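Side-chain contacts in DNA endonuclease i-cvui (Chlorella vulgaris, PDB 5A77), which cleaves DNA as a homing endonuclease of the LAGLIDADG family, probably serving the mobility of its chloroplast intron: residues F12-G17 / L58-I63; Y39-S44 / L109-K114; V69-R72 / M76-F79. All blocks are in the same frame, centred on the assembly; numbering follows the deposited sequence.

Interaction 1 of 3, residues F12-G17 / L58-I63; sequences FAWLAG and LDIQKI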
loop_
_atom_site.group_PDB
_atom_site.type_symbol
_atom_site.label_atom_id
_atom_site.label_comp_id
_atom_site.label_asym_id
_atom_site.label_seq_id
_atom_site.Cartn_x
_atom_site.Cartn_y
_atom_site.Cartn_z
ATOM N N PHE B 12 -0.448 -6.321 13.356
ATOM C CA PHE B 12 -1.398 -5.215 13.254
ATOM C C PHE B 12 -0.710 -3.953 12.724
ATOM O O PHE B 12 -1.327 -3.142 12.033
ATOM C CB PHE B 12 -2.052 -4.933 14.614
ATOM C CG PHE B 12 -2.982 -6.023 15.085
ATOM C CD1 PHE B 12 -3.793 -6.698 14.188
ATOM C CD2 PHE B 12 -3.044 -6.371 16.427
ATOM C CE1 PHE B 12 -4.651 -7.712 14.622
ATOM C CE2 PHE B 12 -3.889 -7.384 16.866
ATOM C CZ PHE B 12 -4.695 -8.056 15.961
ATOM N N ALA B 13 0.575 -3.802 13.035
ATOM C CA ALA B 13 1.367 -2.677 12.533
ATOM C C ALA B 13 1.663 -2.852 11.040
ATOM O O ALA B 13 1.538 -1.904 10.258
ATOM C CB ALA B 13 2.661 -2.537 13.324
ATOM N N TRP B 14 2.052 -4.063 10.653
ATOM C CA TRP B 14 2.248 -4.401 9.245
ATOM C C TRP B 14 0.959 -4.155 8.471
ATOM O O TRP B 14 0.970 -3.514 7.424
ATOM C CB TRP B 14 2.698 -5.868 9.076
ATOM C CG TRP B 14 2.778 -6.302 7.629
ATOM C CD1 TRP B 14 3.866 -6.220 6.806
ATOM C CD2 TRP B 14 1.715 -6.876 6.836
ATOM N NE1 TRP B 14 3.549 -6.698 5.556
ATOM C CE2 TRP B 14 2.255 -7.104 5.550
ATOM C CE3 TRP B 14 0.388 -7.214 7.096
ATOM C CZ2 TRP B 14 1.479 -7.658 4.521
ATOM C CZ3 TRP B 14 -0.372 -7.768 6.069
ATOM C CH2 TRP B 14 0.179 -7.981 4.796
ATOM N N LEU B 15 -0.152 -4.669 8.993
ATOM C CA LEU B 15 -1.447 -4.530 8.333
ATOM C C LEU B 15 -1.896 -3.074 8.286
ATOM O O LEU B 15 -2.455 -2.613 7.286
ATOM C CB LEU B 15 -2.509 -5.379 9.033
ATOM C CG LEU B 15 -3.849 -5.314 8.304
ATOM C CD1 LEU B 15 -3.648 -5.679 6.839
ATOM C CD2 LEU B 15 -4.891 -6.216 8.959
ATOM N N ALA B 16 -1.652 -2.345 9.364
ATOM C CA ALA B 16 -1.908 -0.928 9.328
ATOM C C ALA B 16 -1.092 -0.332 8.195
ATOM O O ALA B 16 -1.595 0.480 7.405
ATOM C CB ALA B 16 -1.561 -0.278 10.653
ATOM N N GLY B 17 0.164 -0.761 8.108
ATOM C CA GLY B 17 1.051 -0.307 7.059
ATOM C C GLY B 17 0.438 -0.564 5.699
ATOM O O GLY B 17 0.514 0.274 4.802
ATOM N N LEU B 58 -6.223 -13.637 2.214
ATOM C CA LEU B 58 -6.566 -14.727 3.121
ATOM C C LEU B 58 -5.704 -14.679 4.384
ATOM O O LEU B 58 -6.180 -15.015 5.464
ATOM C CB LEU B 58 -6.404 -16.078 2.426
ATOM C CG LEU B 58 -7.270 -16.309 1.183
ATOM C CD1 LEU B 58 -6.984 -17.679 0.571
ATOM C CD2 LEU B 58 -8.754 -16.149 1.503
ATOM N N ASP B 59 -4.440 -14.266 4.252
ATOM C CA ASP B 59 -3.598 -14.013 5.427
ATOM C C ASP B 59 -4.176 -12.878 6.297
ATOM O O ASP B 59 -4.069 -12.893 7.521
ATOM C CB ASP B 59 -2.171 -13.646 5.025
ATOM C CG ASP B 59 -1.386 -14.817 4.461
ATOM O OD1 ASP B 59 -1.829 -15.985 4.597
ATOM O OD2 ASP B 59 -0.297 -14.559 3.896
ATOM N N ILE B 60 -4.770 -11.883 5.656
ATOM C CA ILE B 60 -5.274 -10.735 6.391
ATOM C C ILE B 60 -6.550 -11.128 7.118
ATOM O O ILE B 60 -6.771 -10.741 8.258
ATOM C CB ILE B 60 -5.521 -9.530 5.464
ATOM C CG1 ILE B 60 -4.180 -8.937 5.013
ATOM C CG2 ILE B 60 -6.354 -8.472 6.176
ATOM C CD1 ILE B 60 -4.259 -8.048 3.797
ATOM N N GLN B 61 -7.368 -11.933 6.454
ATOM C CA GLN B 61 -8.587 -12.448 7.058
ATOM C C GLN B 61 -8.298 -13.283 8.298
ATOM O O GLN B 61 -9.025 -13.199 9.289
ATOM C CB GLN B 61 -9.369 -13.282 6.047
ATOM C CG GLN B 61 -10.614 -13.905 6.626
ATOM C CD GLN B 61 -11.287 -14.847 5.653
ATOM O OE1 GLN B 61 -10.769 -15.928 5.348
ATOM N NE2 GLN B 61 -12.451 -14.441 5.148
ATOM N N LYS B 62 -7.243 -14.089 8.238
ATOM C CA LYS B 62 -6.875 -14.965 9.348
ATOM C C LYS B 62 -6.372 -14.156 10.530
ATOM O O LYS B 62 -6.752 -14.415 11.673
ATOM C CB LYS B 62 -5.804 -15.974 8.920
ATOM C CG LYS B 62 -5.378 -16.923 10.028
ATOM C CD LYS B 62 -4.709 -18.152 9.453
ATOM C CE LYS B 62 -4.511 -19.243 10.500
ATOM N NZ LYS B 62 -4.117 -20.544 9.876
ATOM N N ILE B 63 -5.511 -13.182 10.242
ATOM C CA ILE B 63 -4.982 -12.274 11.256
ATOM C C ILE B 63 -6.106 -11.538 11.986
ATOM O O ILE B 63 -6.063 -11.364 13.205
ATOM C CB ILE B 63 -4.022 -11.243 10.633
ATOM C CG1 ILE B 63 -2.684 -11.898 10.297
ATOM C CG2 ILE B 63 -3.801 -10.059 11.571
ATOM C CD1 ILE B 63 -1.645 -10.922 9.827
#

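Interaction 2 of 3, residues Y39-S44 / L109-K114; sequences YQVRVS and LQIIKK. With nucleotides of chain F; nucleotides of chain C.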
loop_
_atom_site.group_PDB
_atom_site.type_symbol
_atom_site.label_atom_id
_atom_site.label_comp_id
_atom_site.label_asym_id
_atom_site.label_seq_id
_atom_site.Cartn_x
_atom_site.Cartn_y
_atom_site.Cartn_z
ATOM N N TYR B 39 -32.727 4.680 2.998
ATOM C CA TYR B 39 -31.263 4.709 2.945
ATOM C C TYR B 39 -30.577 4.010 4.111
ATOM O O TYR B 39 -31.055 4.022 5.247
ATOM C CB TYR B 39 -30.745 6.161 2.862
ATOM C CG TYR B 39 -31.052 6.863 1.555
ATOM C CD1 TYR B 39 -30.275 6.648 0.429
ATOM C CD2 TYR B 39 -32.120 7.737 1.448
ATOM C CE1 TYR B 39 -30.552 7.288 -0.765
ATOM C CE2 TYR B 39 -32.405 8.383 0.257
ATOM C CZ TYR B 39 -31.617 8.153 -0.845
ATOM O OH TYR B 39 -31.896 8.791 -2.032
ATOM N N GLN B 40 -29.434 3.420 3.797
ATOM C CA GLN B 40 -28.571 2.746 4.756
ATOM C C GLN B 40 -27.206 3.410 4.674
ATOM O O GLN B 40 -26.753 3.756 3.584
ATOM C CB GLN B 40 -28.466 1.238 4.437
ATOM C CG GLN B 40 -27.543 0.443 5.359
ATOM C CD GLN B 40 -26.799 -0.693 4.643
ATOM O OE1 GLN B 40 -26.924 -0.875 3.434
ATOM N NE2 GLN B 40 -26.001 -1.442 5.395
ATOM N N VAL B 41 -26.551 3.614 5.807
ATOM C CA VAL B 41 -25.165 4.067 5.769
ATOM C C VAL B 41 -24.270 2.838 5.944
ATOM O O VAL B 41 -24.325 2.162 6.979
ATOM C CB VAL B 41 -24.883 5.133 6.837
ATOM C CG1 VAL B 41 -23.399 5.352 7.000
ATOM C CG2 VAL B 41 -25.557 6.456 6.450
ATOM N N ARG B 42 -23.493 2.512 4.910
ATOM C CA ARG B 42 -22.632 1.333 4.952
ATOM C C ARG B 42 -21.248 1.742 5.411
ATOM O O ARG B 42 -20.678 2.664 4.860
ATOM C CB ARG B 42 -22.566 0.640 3.575
ATOM C CG ARG B 42 -21.512 -0.493 3.441
ATOM C CD ARG B 42 -21.548 -1.186 2.047
ATOM N NE ARG B 42 -22.881 -1.718 1.759
ATOM C CZ ARG B 42 -23.414 -1.844 0.545
ATOM N NH1 ARG B 42 -22.717 -1.491 -0.531
ATOM N NH2 ARG B 42 -24.658 -2.313 0.413
ATOM N N VAL B 43 -20.725 1.077 6.438
ATOM C CA VAL B 43 -19.335 1.235 6.837
ATOM C C VAL B 43 -18.493 0.027 6.369
ATOM O O VAL B 43 -18.965 -1.120 6.410
ATOM C CB VAL B 43 -19.207 1.412 8.366
ATOM C CG1 VAL B 43 -19.917 2.685 8.825
ATOM C CG2 VAL B 43 -19.759 0.208 9.092
ATOM N N SER B 44 -17.262 0.273 5.915
ATOM C CA SER B 44 -16.391 -0.822 5.479
ATOM C C SER B 44 -14.905 -0.504 5.424
ATOM O O SER B 44 -14.495 0.598 5.041
ATOM C CB SER B 44 -16.821 -1.334 4.099
ATOM O OG SER B 44 -16.893 -0.284 3.153
ATOM N N LEU B 109 -15.770 5.178 13.187
ATOM C CA LEU B 109 -16.129 4.746 14.534
ATOM C C LEU B 109 -17.205 5.644 15.172
ATOM O O LEU B 109 -18.004 5.163 15.981
ATOM C CB LEU B 109 -14.899 4.688 15.433
ATOM C CG LEU B 109 -13.964 3.525 15.107
ATOM C CD1 LEU B 109 -12.763 3.498 16.027
ATOM C CD2 LEU B 109 -14.724 2.196 15.164
ATOM N N GLN B 110 -17.230 6.934 14.824
ATOM C CA GLN B 110 -18.305 7.805 15.292
ATOM C C GLN B 110 -19.616 7.417 14.613
ATOM O O GLN B 110 -20.697 7.532 15.215
ATOM C CB GLN B 110 -17.995 9.292 15.036
ATOM C CG GLN B 110 -17.078 9.945 16.072
ATOM C CD GLN B 110 -17.497 9.636 17.492
ATOM O OE1 GLN B 110 -18.674 9.700 17.822
ATOM N NE2 GLN B 110 -16.539 9.285 18.338
ATOM N N ILE B 111 -19.525 6.955 13.364
ATOM C CA ILE B 111 -20.720 6.474 12.661
ATOM C C ILE B 111 -21.249 5.159 13.226
ATOM O O ILE B 111 -22.455 4.961 13.330
ATOM C CB ILE B 111 -20.471 6.262 11.162
ATOM C CG1 ILE B 111 -19.997 7.552 10.498
ATOM C CG2 ILE B 111 -21.737 5.732 10.484
ATOM C CD1 ILE B 111 -19.940 7.449 8.983
ATOM N N ILE B 112 -20.349 4.243 13.568
ATOM C CA ILE B 112 -20.778 2.950 14.077
ATOM C C ILE B 112 -21.503 3.168 15.404
ATOM O O ILE B 112 -22.385 2.387 15.782
ATOM C CB ILE B 112 -19.594 1.973 14.239
ATOM C CG1 ILE B 112 -19.128 1.470 12.866
ATOM C CG2 ILE B 112 -19.980 0.770 15.096
ATOM C CD1 ILE B 112 -17.768 0.758 12.890
ATOM N N LYS B 113 -21.158 4.259 16.082
ATOM C CA LYS B 113 -21.799 4.607 17.347
ATOM C C LYS B 113 -23.318 4.769 17.224
ATOM O O LYS B 113 -24.058 4.360 18.117
ATOM C CB LYS B 113 -21.181 5.883 17.918
ATOM C CG LYS B 113 -20.610 5.700 19.311
ATOM C CD LYS B 113 -19.653 6.825 19.668
ATOM C CE LYS B 113 -18.214 6.415 19.359
ATOM N NZ LYS B 113 -17.204 7.094 20.231
ATOM N N LYS B 114 -23.769 5.323 16.101
ATOM C CA LYS B 114 -25.176 5.632 15.899
ATOM C C LYS B 114 -25.976 4.640 15.035
ATOM O O LYS B 114 -27.204 4.737 14.972
ATOM C CB LYS B 114 -25.303 7.023 15.291
ATOM C CG LYS B 114 -24.091 7.885 15.528
ATOM C CD LYS B 114 -24.350 9.320 15.162
ATOM C CE LYS B 114 -23.732 10.205 16.211
ATOM N NZ LYS B 114 -24.272 11.578 16.136
ATOM P P DT F 5 -26.846 2.442 -8.348
ATOM O OP1 DT F 5 -27.693 2.828 -9.499
ATOM O OP2 DT F 5 -27.331 2.706 -6.976
ATOM O "O5'" DT F 5 -26.516 0.870 -8.409
ATOM C "C5'" DT F 5 -25.668 0.346 -9.423
ATOM C "C4'" DT F 5 -25.774 -1.166 -9.478
ATOM O "O4'" DT F 5 -24.862 -1.763 -8.516
ATOM C "C3'" DT F 5 -27.159 -1.733 -9.154
ATOM O "O3'" DT F 5 -27.486 -2.766 -10.078
ATOM C "C2'" DT F 5 -26.994 -2.280 -7.736
ATOM C "C1'" DT F 5 -25.547 -2.730 -7.746
ATOM N N1 DT F 5 -24.927 -2.767 -6.391
ATOM C C2 DT F 5 -24.428 -3.953 -5.910
ATOM O O2 DT F 5 -24.469 -5.000 -6.536
ATOM N N3 DT F 5 -23.868 -3.873 -4.662
ATOM C C4 DT F 5 -23.748 -2.748 -3.864
ATOM O O4 DT F 5 -23.224 -2.783 -2.752
ATOM C C5 DT F 5 -24.289 -1.531 -4.429
ATOM C C7 DT F 5 -24.244 -0.241 -3.649
ATOM C C6 DT F 5 -24.843 -1.602 -5.654
ATOM P P DA C 3 -29.812 -2.392 10.068
ATOM O OP1 DA C 3 -29.412 -2.660 11.472
ATOM O OP2 DA C 3 -29.861 -1.039 9.476
ATOM O "O5'" DA C 3 -28.843 -3.245 9.096
ATOM C "C5'" DA C 3 -28.348 -4.508 9.529
ATOM C "C4'" DA C 3 -27.554 -5.211 8.443
ATOM O "O4'" DA C 3 -28.446 -5.818 7.468
ATOM C "C3'" DA C 3 -26.593 -4.329 7.630
ATOM O "O3'" DA C 3 -25.440 -5.087 7.370
ATOM C "C2'" DA C 3 -27.381 -4.124 6.338
ATOM C "C1'" DA C 3 -27.932 -5.530 6.197
ATOM N N9 DA C 3 -28.960 -5.704 5.173
ATOM C C8 DA C 3 -29.878 -4.783 4.744
ATOM N N7 DA C 3 -30.662 -5.222 3.786
ATOM C C5 DA C 3 -30.219 -6.522 3.563
ATOM C C6 DA C 3 -30.646 -7.538 2.675
ATOM N N6 DA C 3 -31.642 -7.379 1.796
ATOM N N1 DA C 3 -29.991 -8.729 2.716
ATOM C C2 DA C 3 -28.980 -8.884 3.586
ATOM N N3 DA C 3 -28.492 -8.001 4.471
ATOM C C4 DA C 3 -29.168 -6.831 4.408
#

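Interaction 3 of 3, residues V69-R72 / M76-F79; sequences VRKR and MSEF. With nucleotides of chain C.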
loop_
_atom_site.group_PDB
_atom_site.type_symbol
_atom_site.label_atom_id
_atom_site.label_comp_id
_atom_site.label_asym_id
_atom_site.label_seq_id
_atom_site.Cartn_x
_atom_site.Cartn_y
_atom_site.Cartn_z
ATOM N N VAL B 69 -13.373 -12.616 1.506
ATOM C CA VAL B 69 -12.539 -12.421 0.330
ATOM C C VAL B 69 -13.335 -12.784 -0.928
ATOM O O VAL B 69 -14.079 -13.749 -0.923
ATOM C CB VAL B 69 -11.250 -13.270 0.397
ATOM C CG1 VAL B 69 -10.460 -13.089 -0.863
ATOM C CG2 VAL B 69 -10.413 -12.912 1.633
ATOM N N ARG B 70 -13.200 -11.997 -1.993
ATOM C CA ARG B 70 -13.759 -12.376 -3.290
ATOM C C ARG B 70 -12.750 -12.186 -4.432
ATOM O O ARG B 70 -11.755 -11.476 -4.303
ATOM C CB ARG B 70 -15.019 -11.575 -3.607
ATOM C CG ARG B 70 -14.749 -10.120 -3.993
ATOM C CD ARG B 70 -15.996 -9.416 -4.540
ATOM N NE ARG B 70 -15.857 -7.963 -4.467
ATOM C CZ ARG B 70 -16.112 -7.116 -5.460
ATOM N NH1 ARG B 70 -16.550 -7.545 -6.635
ATOM N NH2 ARG B 70 -15.948 -5.817 -5.261
ATOM N N LYS B 71 -13.028 -12.852 -5.546
ATOM C CA LYS B 71 -12.357 -12.614 -6.809
ATOM C C LYS B 71 -13.228 -11.679 -7.644
ATOM O O LYS B 71 -14.377 -12.006 -7.913
ATOM C CB LYS B 71 -12.147 -13.932 -7.566
ATOM C CG LYS B 71 -11.394 -15.036 -6.818
ATOM C CD LYS B 71 -10.425 -15.732 -7.767
ATOM C CE LYS B 71 -9.763 -16.950 -7.150
ATOM N NZ LYS B 71 -8.745 -17.523 -8.081
ATOM N N ARG B 72 -12.672 -10.605 -8.174
ATOM C CA ARG B 72 -13.388 -9.752 -9.086
ATOM C C ARG B 72 -13.218 -10.318 -10.489
ATOM O O ARG B 72 -12.370 -11.146 -10.706
ATOM C CB ARG B 72 -12.840 -8.346 -8.983
ATOM C CG ARG B 72 -13.094 -7.683 -7.645
ATOM C CD ARG B 72 -12.204 -6.483 -7.348
ATOM N NE ARG B 72 -11.906 -5.671 -8.511
ATOM C CZ ARG B 72 -11.537 -4.405 -8.469
ATOM N NH1 ARG B 72 -11.423 -3.786 -7.331
ATOM N NH2 ARG B 72 -11.288 -3.766 -9.581
ATOM N N MET B 76 -8.636 -8.776 -9.959
ATOM C CA MET B 76 -8.279 -8.297 -8.626
ATOM C C MET B 76 -9.023 -9.112 -7.594
ATOM O O MET B 76 -10.044 -9.723 -7.899
ATOM C CB MET B 76 -8.608 -6.802 -8.452
ATOM C CG MET B 76 -7.710 -5.862 -9.234
ATOM S SD MET B 76 -6.058 -5.751 -8.566
ATOM C CE MET B 76 -6.274 -4.840 -7.031
ATOM N N SER B 77 -8.500 -9.127 -6.376
ATOM C CA SER B 77 -9.248 -9.647 -5.247
ATOM C C SER B 77 -9.386 -8.554 -4.190
ATOM O O SER B 77 -8.499 -7.703 -4.021
ATOM C CB SER B 77 -8.571 -10.895 -4.676
ATOM O OG SER B 77 -8.633 -11.965 -5.611
ATOM N N GLU B 78 -10.525 -8.560 -3.513
ATOM C CA GLU B 78 -10.789 -7.655 -2.407
ATOM C C GLU B 78 -10.968 -8.464 -1.142
ATOM O O GLU B 78 -11.592 -9.516 -1.168
ATOM C CB GLU B 78 -12.033 -6.815 -2.670
ATOM C CG GLU B 78 -11.985 -5.978 -3.935
ATOM C CD GLU B 78 -13.116 -4.963 -4.008
ATOM O OE1 GLU B 78 -13.769 -4.718 -2.966
ATOM O OE2 GLU B 78 -13.356 -4.406 -5.104
ATOM N N PHE B 79 -10.387 -8.000 -0.046
ATOM C CA PHE B 79 -10.782 -8.477 1.272
ATOM C C PHE B 79 -11.649 -7.400 1.923
ATOM O O PHE B 79 -11.246 -6.246 1.995
ATOM C CB PHE B 79 -9.571 -8.782 2.154
ATOM C CG PHE B 79 -9.888 -8.773 3.628
ATOM C CD1 PHE B 79 -10.309 -9.928 4.263
ATOM C CD2 PHE B 79 -9.794 -7.596 4.375
ATOM C CE1 PHE B 79 -10.615 -9.921 5.615
ATOM C CE2 PHE B 79 -10.096 -7.582 5.724
ATOM C CZ PHE B 79 -10.501 -8.753 6.346
ATOM P P DC C 7 -19.085 -13.331 -6.180
ATOM O OP1 DC C 7 -19.250 -14.576 -6.966
ATOM O OP2 DC C 7 -17.773 -12.995 -5.573
ATOM O "O5'" DC C 7 -19.525 -12.083 -7.074
ATOM C "C5'" DC C 7 -20.904 -11.857 -7.307
ATOM C "C4'" DC C 7 -21.154 -10.429 -7.738
ATOM O "O4'" DC C 7 -20.949 -9.540 -6.626
ATOM C "C3'" DC C 7 -20.227 -9.902 -8.842
ATOM O "O3'" DC C 7 -20.951 -9.775 -10.070
ATOM C "C2'" DC C 7 -19.753 -8.530 -8.313
ATOM C "C1'" DC C 7 -20.722 -8.274 -7.167
ATOM N N1 DC C 7 -20.190 -7.363 -6.100
ATOM C C2 DC C 7 -20.426 -5.992 -6.190
ATOM O O2 DC C 7 -21.074 -5.556 -7.146
ATOM N N3 DC C 7 -19.938 -5.176 -5.223
ATOM C C4 DC C 7 -19.229 -5.683 -4.206
ATOM N N4 DC C 7 -18.755 -4.831 -3.277
ATOM C C5 DC C 7 -18.964 -7.075 -4.105
ATOM C C6 DC C 7 -19.454 -7.872 -5.066
ATOM P P DG C 8 -20.220 -10.057 -11.476
ATOM O OP1 DG C 8 -21.221 -10.550 -12.451
ATOM O OP2 DG C 8 -19.015 -10.877 -11.202
ATOM O "O5'" DG C 8 -19.790 -8.597 -11.936
ATOM C "C5'" DG C 8 -20.562 -7.503 -11.485
ATOM C "C4'" DG C 8 -20.574 -6.386 -12.488
ATOM O "O4'" DG C 8 -20.221 -5.159 -11.823
ATOM C "C3'" DG C 8 -19.550 -6.509 -13.583
ATOM O "O3'" DG C 8 -19.957 -5.649 -14.656
ATOM C "C2'" DG C 8 -18.276 -6.033 -12.863
ATOM C "C1'" DG C 8 -18.817 -4.946 -11.929
ATOM N N9 DG C 8 -18.270 -4.945 -10.563
ATOM C C8 DG C 8 -17.833 -6.017 -9.821
ATOM N N7 DG C 8 -17.447 -5.689 -8.608
ATOM C C5 DG C 8 -17.675 -4.314 -8.538
ATOM C C6 DG C 8 -17.466 -3.388 -7.472
ATOM O O6 DG C 8 -17.020 -3.600 -6.334
ATOM N N1 DG C 8 -17.831 -2.095 -7.835
ATOM C C2 DG C 8 -18.338 -1.738 -9.061
ATOM N N2 DG C 8 -18.633 -0.445 -9.230
ATOM N N3 DG C 8 -18.545 -2.585 -10.052
ATOM C C4 DG C 8 -18.191 -3.850 -9.727
ATOM P P DT C 9 -18.930 -5.127 -15.771
ATOM O OP1 DT C 9 -19.755 -4.641 -16.906
ATOM O OP2 DT C 9 -17.896 -6.184 -15.993
ATOM O "O5'" DT C 9 -18.282 -3.818 -15.104
ATOM C "C5'" DT C 9 -18.994 -2.577 -15.137
ATOM C "C4'" DT C 9 -18.066 -1.395 -14.895
ATOM O "O4'" DT C 9 -17.650 -1.377 -13.498
ATOM C "C3'" DT C 9 -16.764 -1.387 -15.719
ATOM O "O3'" DT C 9 -16.395 -0.021 -16.022
ATOM C "C2'" DT C 9 -15.777 -2.001 -14.728
ATOM C "C1'" DT C 9 -16.243 -1.302 -13.458
ATOM N N1 DT C 9 -15.737 -1.901 -12.184
ATOM C C2 DT C 9 -15.644 -1.099 -11.065
ATOM O O2 DT C 9 -15.966 0.075 -11.062
ATOM N N3 DT C 9 -15.152 -1.721 -9.949
ATOM C C4 DT C 9 -14.751 -3.040 -9.848
ATOM O O4 DT C 9 -14.329 -3.518 -8.800
ATOM C C5 DT C 9 -14.875 -3.824 -11.056
ATOM C C7 DT C 9 -14.478 -5.270 -11.058
ATOM C C6 DT C 9 -15.349 -3.220 -12.156
#

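Interaction 1 of 3, residues F12-G17 / L58-I63
L15 packs on I60, and F12 on I63, where the LAGLIDADG helix, 6-22, meets helix 55-64. The two short segments run roughly antiparallel, 133° between their directions, with axes 11.4 Å apart, so side chains alone bridge the gap and no hydrogen bond spans it.

In the aliphatic part, L15 has CG anti to the backbone N (chi1 -176°), and its fork straddles the branches of I60 at a slant: CD1 sits 3.8 Å from I60 CG1 and CD2 3.9 Å from I60 CG2.

The aromatic part flanks this pair. W14 brings only the rim of its indole, CZ3 coming 4.1 Å from I60 CG1 close to the ring plane. Its pyrrole end turns to the second subunit, where NE1 is hydrogen-bonded to D20 OD2 of that chain. A13 and A16, which carry no part of the helix 55-64 contact, also pack on the second subunit, against its L10 and W14. This is the two-helix dimer interface of the family, and helix 55-64 packs against W14 and L15 of the same helix that meets the second subunit.

One turn before L15, F12 slides past I63 in the opposite direction, and the I63 CG2 methyl sits oblique to its ring, 3.9 Å from CE1.

Interaction 2 of 3, residues Y39-S44 / L109-K114
V41 and V43 turn to I111 and I112 of helix 102-114, while Q40 and R42 of the same strand point to the DNA, as in the saddle-shaped sheet of LAGLIDADG endonucleases. Q40 comes first: its NE2 packs beside the deoxyribose of DA3 of chain C, 3.2 Å from C2'. V41 then crosses I111 at about a right angle, CG1 lying 3.9 Å from CG2 of the isoleucine. R42 runs straight until it bends at chi3 (-57°), which carries the guanidinium to DT5 of chain F. There NH1 donates to the thymine O4 at 2.6 Å, a short but bent bond (139° at the hydrogen), with O4 at the guanidinium edge. A leucine here, lacking the guanidinium, would probably leave O4 of DT5 without this donor and weaken the pull of this side of the sheet on the DNA. V43 splits its two methyls: CG1 reaches I111 CG2 at 3.9 Å, and CG2 meets I112 CG1 at 4.0 Å. I111 CG2 is thus wedged against both valines.

Strand 39-50 is paired with strand 23-31 through Q40, R42 and S44. Behind it, helix 102-114 sits between helix 84-94, whose L87 touches V43, and helix 121-135, whose L130 touches I111.

Interaction 3 of 3, residues V69-R72 / M76-F79
R70 and E78 face each other across the beta hairpin of strands 68-71 and 76-82, an antiparallel hydrogen-bonded pair whose side chains enter the major-groove side of the DNA. The R70 amide N binds E78 O at 3.1 Å, and at the turn R72 N reaches M76 O at 2.8 Å.

Followed outward, R70 starts with CB near the phosphate oxygen OP2 of DC7 of chain C. Its CG stands between the backbone N and the carbonyl carbon (chi1 74°), and from there the chain is extended. CD and NE run past the C5-C6 bond of the cytosine, and CZ lies over C5, 3.2 Å away, so that the base covers one guanidinium face; R72 CG backs the opposite face. At the tip NH1 gives a nearly straight bond (168°) to N7 of DG8 of chain C, 2.9 Å long, and NH2 reaches O6 of the same guanine at 2.7 Å: the classic two-pronged arginine reading of guanine. NH2 also makes a salt bridge to E78 OE2 at 3.0 Å, the two flat groups being inclined by 62°, which helps fix the guanidinium's rotation.

That same OE2 takes a second, weakly hydrogen-bonded salt bridge from R72 NH1. R72 lies with M76 CB over one face and O4 of DT9 of chain C over the other, while its NH2 donates to O6 of another guanine and its NE pairs with D74.

On the face of the hairpin opposite R70 and E78, V69 CG2 touches the F79 ring edge-on, 4.0 Å from CD1.

Interactions 1 and 3 adjoin, their centres about 15 Å apart. Helix 55-64 leads straight into strand 68-71, and its I60 and Q61 pack on F79 while L58 touches V69. The hairpin that reads bases is thereby seated on the helix that backs the dimer interface. Interaction 2 stands about 23 Å, centre to centre, from each of the others. It shares with interaction 3 the four-stranded antiparallel sheet, in which strands 39-50 and 76-82 are neighbours. Along the chain, interaction 1 is complete before interaction 3 begins, the segments of interactions 1 and 2 alternate, and interaction 3 falls between the segments of interaction 2. In interactions 2 and 3 the same sheet meets DNA, with helices packed on its other face.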